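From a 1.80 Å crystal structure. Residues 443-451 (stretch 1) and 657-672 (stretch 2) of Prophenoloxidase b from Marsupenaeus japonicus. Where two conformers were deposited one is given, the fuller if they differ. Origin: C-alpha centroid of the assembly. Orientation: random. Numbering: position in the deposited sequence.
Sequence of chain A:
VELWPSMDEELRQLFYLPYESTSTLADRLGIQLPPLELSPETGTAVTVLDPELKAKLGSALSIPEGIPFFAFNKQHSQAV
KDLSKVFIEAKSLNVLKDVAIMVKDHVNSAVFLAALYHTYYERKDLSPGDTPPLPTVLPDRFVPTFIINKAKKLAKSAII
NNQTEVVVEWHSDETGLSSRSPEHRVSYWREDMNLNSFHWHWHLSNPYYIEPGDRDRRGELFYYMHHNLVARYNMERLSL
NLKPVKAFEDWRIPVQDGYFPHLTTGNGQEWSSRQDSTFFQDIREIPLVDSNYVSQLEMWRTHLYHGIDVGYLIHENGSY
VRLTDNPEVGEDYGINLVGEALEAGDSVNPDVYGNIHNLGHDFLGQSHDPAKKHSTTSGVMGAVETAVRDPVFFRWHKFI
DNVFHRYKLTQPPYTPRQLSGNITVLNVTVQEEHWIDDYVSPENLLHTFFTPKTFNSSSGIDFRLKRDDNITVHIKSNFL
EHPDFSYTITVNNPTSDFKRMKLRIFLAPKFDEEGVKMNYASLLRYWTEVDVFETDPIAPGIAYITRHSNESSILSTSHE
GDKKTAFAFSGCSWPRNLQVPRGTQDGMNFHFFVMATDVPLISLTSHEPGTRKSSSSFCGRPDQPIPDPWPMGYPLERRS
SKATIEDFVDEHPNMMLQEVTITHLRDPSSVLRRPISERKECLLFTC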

# COMPACT_ATOMS: atom_id res chain seq x y z
N GLU A 443 27.00 49.70 10.58
CA GLU A 443 26.85 49.05 11.88
C GLU A 443 25.82 47.92 11.81
O GLU A 443 24.82 48.04 11.11
CB GLU A 443 26.37 50.09 12.88
CG GLU A 443 26.79 49.85 14.31
CD GLU A 443 26.64 51.10 15.16
OE1 GLU A 443 25.75 51.12 16.04
OE2 GLU A 443 27.42 52.05 14.94
N ASN A 444 26.07 46.84 12.55
CA ASN A 444 25.15 45.72 12.68
C ASN A 444 24.93 44.91 11.41
O ASN A 444 23.89 44.24 11.26
CB ASN A 444 23.82 46.18 13.28
CG ASN A 444 24.01 46.89 14.59
OD1 ASN A 444 24.73 46.40 15.47
ND2 ASN A 444 23.40 48.07 14.73
N LEU A 445 25.90 44.98 10.50
CA LEU A 445 25.88 44.22 9.26
C LEU A 445 27.10 43.31 9.19
O LEU A 445 28.24 43.76 9.36
CB LEU A 445 25.86 45.16 8.05
CG LEU A 445 25.94 44.52 6.66
CD1 LEU A 445 24.73 43.64 6.36
CD2 LEU A 445 26.11 45.58 5.57
N LEU A 446 26.86 42.02 8.95
CA LEU A 446 27.94 41.05 8.81
C LEU A 446 27.91 40.46 7.41
O LEU A 446 26.83 40.36 6.80
CB LEU A 446 27.81 39.93 9.85
CG LEU A 446 27.84 40.36 11.32
CD1 LEU A 446 27.76 39.14 12.23
CD2 LEU A 446 29.10 41.16 11.62
N HIS A 447 29.07 40.06 6.89
CA HIS A 447 29.10 39.47 5.56
C HIS A 447 29.69 38.07 5.56
O HIS A 447 30.41 37.68 6.47
CB HIS A 447 29.91 40.34 4.58
CG HIS A 447 29.26 41.63 4.23
ND1 HIS A 447 29.58 42.82 4.85
CD2 HIS A 447 28.29 41.93 3.32
CE1 HIS A 447 28.85 43.79 4.33
NE2 HIS A 447 28.06 43.28 3.40
N THR A 448 29.35 37.32 4.52
CA THR A 448 30.00 36.03 4.29
C THR A 448 30.30 35.93 2.82
O THR A 448 29.71 36.63 1.99
CB THR A 448 29.16 34.79 4.71
OG1 THR A 448 28.02 34.66 3.84
CG2 THR A 448 28.70 34.89 6.16
N PHE A 449 31.29 35.10 2.48
CA PHE A 449 31.66 34.89 1.07
C PHE A 449 32.53 33.64 0.94
O PHE A 449 32.97 33.08 1.95
CB PHE A 449 32.38 36.11 0.49
CG PHE A 449 33.33 36.78 1.45
CD1 PHE A 449 34.46 36.12 1.91
CD2 PHE A 449 33.08 38.07 1.88
CE1 PHE A 449 35.32 36.73 2.80
CE2 PHE A 449 33.95 38.69 2.77
CZ PHE A 449 35.07 38.02 3.23
N PHE A 450 32.78 33.19 -0.28
CA PHE A 450 33.64 32.02 -0.45
C PHE A 450 35.08 32.42 -0.77
O PHE A 450 35.32 33.36 -1.52
CB PHE A 450 33.10 31.06 -1.52
CG PHE A 450 31.90 30.29 -1.06
CD1 PHE A 450 32.05 29.09 -0.37
CD2 PHE A 450 30.61 30.76 -1.29
CE1 PHE A 450 30.94 28.37 0.07
CE2 PHE A 450 29.50 30.06 -0.86
CZ PHE A 450 29.66 28.86 -0.18
N THR A 451 36.02 31.69 -0.17
CA THR A 451 37.45 31.95 -0.30
C THR A 451 38.17 30.61 -0.44
O THR A 451 37.81 29.64 0.23
CB THR A 451 37.98 32.72 0.95
OG1 THR A 451 37.52 34.08 0.91
CG2 THR A 451 39.49 32.73 0.99
N LEU A 657 17.53 42.68 23.54
CA LEU A 657 17.42 42.01 22.24
C LEU A 657 17.88 42.93 21.12
O LEU A 657 17.22 43.91 20.77
CB LEU A 657 15.98 41.57 21.99
CG LEU A 657 15.76 40.78 20.69
CD1 LEU A 657 16.44 39.41 20.80
CD2 LEU A 657 14.26 40.65 20.38
N GLN A 658 19.04 42.61 20.56
CA GLN A 658 19.60 43.36 19.45
C GLN A 658 19.27 42.61 18.14
O GLN A 658 18.72 41.50 18.18
CB GLN A 658 21.12 43.57 19.70
CG GLN A 658 22.07 43.67 18.51
CD GLN A 658 22.28 45.07 17.97
OE1 GLN A 658 21.48 45.98 18.22
NE2 GLN A 658 23.36 45.25 17.22
N GLU A 659 19.58 43.22 17.01
CA GLU A 659 19.28 42.64 15.72
C GLU A 659 20.46 42.91 14.78
O GLU A 659 21.00 44.02 14.78
CB GLU A 659 18.02 43.30 15.19
CG GLU A 659 17.23 42.49 14.22
CD GLU A 659 15.85 43.10 13.94
OE1 GLU A 659 15.73 43.89 12.98
OE2 GLU A 659 14.89 42.78 14.68
N VAL A 660 20.87 41.91 14.02
CA VAL A 660 21.90 42.12 13.00
C VAL A 660 21.41 41.61 11.65
O VAL A 660 20.48 40.80 11.59
CB VAL A 660 23.25 41.45 13.35
CG1 VAL A 660 23.74 41.92 14.71
CG2 VAL A 660 23.14 39.92 13.31
N THR A 661 22.02 42.11 10.58
CA THR A 661 21.74 41.63 9.24
C THR A 661 22.97 40.87 8.76
O THR A 661 24.10 41.30 9.00
CB THR A 661 21.43 42.81 8.28
OG1 THR A 661 20.26 43.49 8.75
CG2 THR A 661 21.19 42.32 6.86
N ILE A 662 22.76 39.73 8.11
CA ILE A 662 23.89 38.99 7.54
C ILE A 662 23.70 38.86 6.04
O ILE A 662 22.65 38.39 5.58
CB ILE A 662 24.04 37.58 8.18
CG1 ILE A 662 24.17 37.69 9.70
CG2 ILE A 662 25.24 36.85 7.57
CD1 ILE A 662 24.40 36.37 10.41
N THR A 663 24.71 39.27 5.28
CA THR A 663 24.59 39.37 3.84
C THR A 663 25.68 38.57 3.15
O THR A 663 26.86 38.78 3.39
CB THR A 663 24.67 40.85 3.39
OG1 THR A 663 23.51 41.54 3.86
CG2 THR A 663 24.74 40.96 1.87
N HIS A 664 25.28 37.61 2.31
CA HIS A 664 26.23 36.81 1.57
C HIS A 664 26.62 37.52 0.29
O HIS A 664 25.75 37.94 -0.48
CB HIS A 664 25.64 35.42 1.22
CG HIS A 664 26.57 34.56 0.44
ND1 HIS A 664 27.70 33.99 0.98
CD2 HIS A 664 26.55 34.16 -0.86
CE1 HIS A 664 28.33 33.28 0.06
NE2 HIS A 664 27.65 33.37 -1.07
N LEU A 665 27.93 37.62 0.05
CA LEU A 665 28.44 38.25 -1.17
C LEU A 665 28.98 37.20 -2.14
O LEU A 665 29.99 36.53 -1.85
CB LEU A 665 29.56 39.24 -0.81
CG LEU A 665 29.17 40.37 0.14
CD1 LEU A 665 30.40 41.16 0.63
CD2 LEU A 665 28.17 41.29 -0.52
N ARG A 666 28.30 37.04 -3.27
CA ARG A 666 28.76 36.16 -4.34
C ARG A 666 30.08 36.68 -4.94
O ARG A 666 30.92 35.90 -5.40
CB ARG A 666 27.69 36.04 -5.42
CG ARG A 666 28.14 35.27 -6.66
CD ARG A 666 27.05 35.15 -7.71
NE ARG A 666 26.17 34.01 -7.48
CZ ARG A 666 26.51 32.74 -7.69
NH1 ARG A 666 27.72 32.43 -8.14
NH2 ARG A 666 25.63 31.77 -7.45
N ASP A 667 30.25 37.99 -4.90
CA ASP A 667 31.45 38.66 -5.40
C ASP A 667 31.79 39.78 -4.42
O ASP A 667 31.18 40.85 -4.45
CB ASP A 667 31.18 39.22 -6.80
CG ASP A 667 32.28 40.15 -7.29
OD1 ASP A 667 33.44 40.00 -6.84
OD2 ASP A 667 31.97 41.03 -8.12
N PRO A 668 32.75 39.52 -3.52
CA PRO A 668 33.02 40.44 -2.41
C PRO A 668 33.35 41.87 -2.86
O PRO A 668 33.06 42.83 -2.15
CB PRO A 668 34.22 39.81 -1.71
CG PRO A 668 34.13 38.33 -2.06
CD PRO A 668 33.57 38.30 -3.45
N SER A 669 33.93 42.00 -4.05
CA SER A 669 34.31 43.32 -4.55
C SER A 669 33.08 44.17 -4.90
O SER A 669 33.20 45.38 -5.12
CB SER A 669 35.23 43.19 -5.77
OG SER A 669 34.49 42.90 -6.94
N SER A 670 31.91 43.55 -4.93
CA SER A 670 30.66 44.26 -5.22
C SER A 670 30.35 45.37 -4.20
O SER A 670 29.55 46.26 -4.49
CB SER A 670 29.49 43.29 -5.30
OG SER A 670 29.17 42.78 -4.01
N VAL A 671 30.98 45.32 -3.03
CA VAL A 671 30.71 46.35 -2.02
C VAL A 671 31.37 47.68 -2.38
O VAL A 671 31.03 48.72 -1.82
CB VAL A 671 31.16 45.95 -0.59
CG1 VAL A 671 30.37 44.73 -0.09
CG2 VAL A 671 32.66 45.69 -0.53
N LEU A 672 32.29 47.64 -3.33
CA LEU A 672 33.05 48.83 -3.71
C LEU A 672 32.22 49.80 -4.53
O LEU A 672 31.34 49.39 -5.29
CB LEU A 672 34.31 48.43 -4.49
CG LEU A 672 35.31 47.61 -3.70
CD1 LEU A 672 36.47 47.15 -4.59
CD2 LEU A 672 35.81 48.42 -2.53
O HOH W 1 31.50 34.35 -2.43

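Residues 445-451 and the strand that begins before Leu657 lie side by side as parallel neighbours, their axes 23° apart. The two stretches together bury 783 Å², although touching residues are at least 214 positions apart in sequence. Five backbone hydrogen bonds define the register. Thr661 N donates to Asn444 O (2.9 Å) and Leu446 N to Thr661 O (2.9 Å); Thr663 N then donates to Leu446 O (2.8 Å), Thr448 N to Thr663 O (3.1 Å) and Leu665 N to Thr448 O (2.8 Å). Each stretch thus engages the other through alternate residues, Asn444, Leu446 and Thr448 on one side and Thr661, Thr663 and Leu665 on the other, as parallel pairing requires. The same carbonyls also receive CA-H...O contacts, the shortest from His447 CA to Thr663 O at 3.2 Å.

Where direct pairing stops, a water continues it: Phe450 N donates to water 1 (N to water O, 2.8 Å), which in turn donates to Leu665 O (water O to Leu665 O, 2.7 Å).

Side-chain polar contacts flank this ladder. His664 ND1 donates to Thr448 OG1 (3.0 Å), with the hydroxyl at the edge of the imidazole, near its plane, as a bond to a ring nitrogen demands. At the other end, Gln658 NE2 lies 2.5 Å from Asn444 OD1, but an N-H...O angle of 123° makes this hydrogen bond weak despite its shortness.

Apolar packing follows the alternation of the sheet. On the face carrying Leu445, His447, Thr661 and Thr663, Leu445 CD1 reaches Thr661 CG2 (3.8 Å), and His447 CD2 approaches Leu665 CD1 (3.5 Å). On the opposite face, Leu446 CB lies 4.3 Å from Ile662 CG1. Beyond the ladder, Phe449 CB packs against Pro668 CG (3.8 Å), bringing the 3-10 segment into the contact.

The Phe450 and His664 rings meet rim to rim, centroids 5.5 Å apart and planes at 79°, so neither covers the other's face.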